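Local coordinates for putative glycoside hydrolase (Bacteroides thetaiotaomicron VPI-5482, PDB 3HBZ), which is of unproven function but binds calcium and, as a putative glycoside hydrolase, may play a role in carbohydrate metabolism, at residues Asn322-Ile325 against Gly326-Leu329. Numbering follows the deposited sequence.
Sequences NGAI and GSTL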
# COMPACT_ATOMS: atom_id res chain seq x y z
N ASN A 322 16.11 -10.24 6.38
CA ASN A 322 17.33 -9.81 7.02
C ASN A 322 17.08 -8.52 7.75
O ASN A 322 16.75 -7.50 7.13
CB ASN A 322 18.41 -9.64 5.97
CG ASN A 322 18.66 -10.91 5.21
OD1 ASN A 322 18.40 -11.99 5.72
ND2 ASN A 322 19.14 -10.79 4.00
N GLY A 323 17.27 -8.54 9.06
CA GLY A 323 16.85 -7.38 9.87
C GLY A 323 16.88 -7.69 11.34
O GLY A 323 17.18 -8.80 11.72
N ALA A 324 16.56 -6.71 12.17
CA ALA A 324 16.51 -6.94 13.61
C ALA A 324 15.10 -6.73 14.15
O ALA A 324 14.49 -5.67 13.94
CB ALA A 324 17.51 -6.03 14.33
N ILE A 325 14.61 -7.69 14.90
CA ILE A 325 13.33 -7.53 15.53
C ILE A 325 13.45 -6.33 16.45
O ILE A 325 14.44 -6.18 17.15
CB ILE A 325 12.95 -8.76 16.31
CG1 ILE A 325 12.67 -9.90 15.31
CG2 ILE A 325 11.71 -8.49 17.22
CD1 ILE A 325 12.69 -11.33 16.02
N GLY A 326 12.45 -5.47 16.44
CA GLY A 326 12.48 -4.25 17.28
C GLY A 326 12.97 -3.01 16.54
O GLY A 326 12.85 -1.92 17.06
N SER A 327 13.54 -3.14 15.35
CA SER A 327 13.93 -1.95 14.58
C SER A 327 12.71 -1.08 14.41
O SER A 327 11.68 -1.59 14.02
CB SER A 327 14.55 -2.32 13.22
OG SER A 327 15.88 -2.81 13.45
N THR A 328 12.83 0.23 14.73
CA THR A 328 11.67 1.15 14.80
C THR A 328 11.95 2.43 14.02
O THR A 328 12.90 3.15 14.31
CB THR A 328 11.36 1.53 16.24
OG1 THR A 328 11.12 0.34 16.99
CG2 THR A 328 10.12 2.49 16.35
N LEU A 329 11.13 2.66 12.98
CA LEU A 329 11.18 3.83 12.16
C LEU A 329 9.89 4.61 12.42
O LEU A 329 8.81 4.06 12.22
CB LEU A 329 11.31 3.46 10.67
CG LEU A 329 11.30 4.63 9.67
CD1 LEU A 329 12.54 5.59 9.82
CD2 LEU A 329 11.22 4.14 8.26
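Ala-324 and Ser-327 meet as the first and last residues of a type II beta turn, a local reversal that leads the loop following strand 306-313 into strand 328-338. The turn is closed by one hydrogen bond, from Ser-327 N to Ala-324 O at 3.0 Å. It is nearly straight at the hydrogen (164°), although the donor stands above the carbonyl plane. Gly-326 has the positive phi (96°) of the third residue of a type II turn, a position where glycine is common. Ile-325, at the second position, has its CB pointing away from 326-329 and is exposed, its side chain resting against Ser-165. The Ser-327 hydroxyl lies beside its own backbone N (chi1 -75°), which brings OG to 3.7 Å from the methyl CB of Ala-324. Asp-237 OD2 hydrogen-bonds both this hydroxyl and Ala-324 N, tying the two ends of the turn to one carboxylate, while Gly-222 N also bonds to OG. Just past the turn, Thr-328 OG1 donates a hydrogen bond back to Gly-326 O (2.8 Å). At the end of the turn Ser-327 is backbone-bonded with Thr-163, and from Thr-328, itself bonded with Lys-220, the chain runs as a strand between strands 158-165 and 210-220.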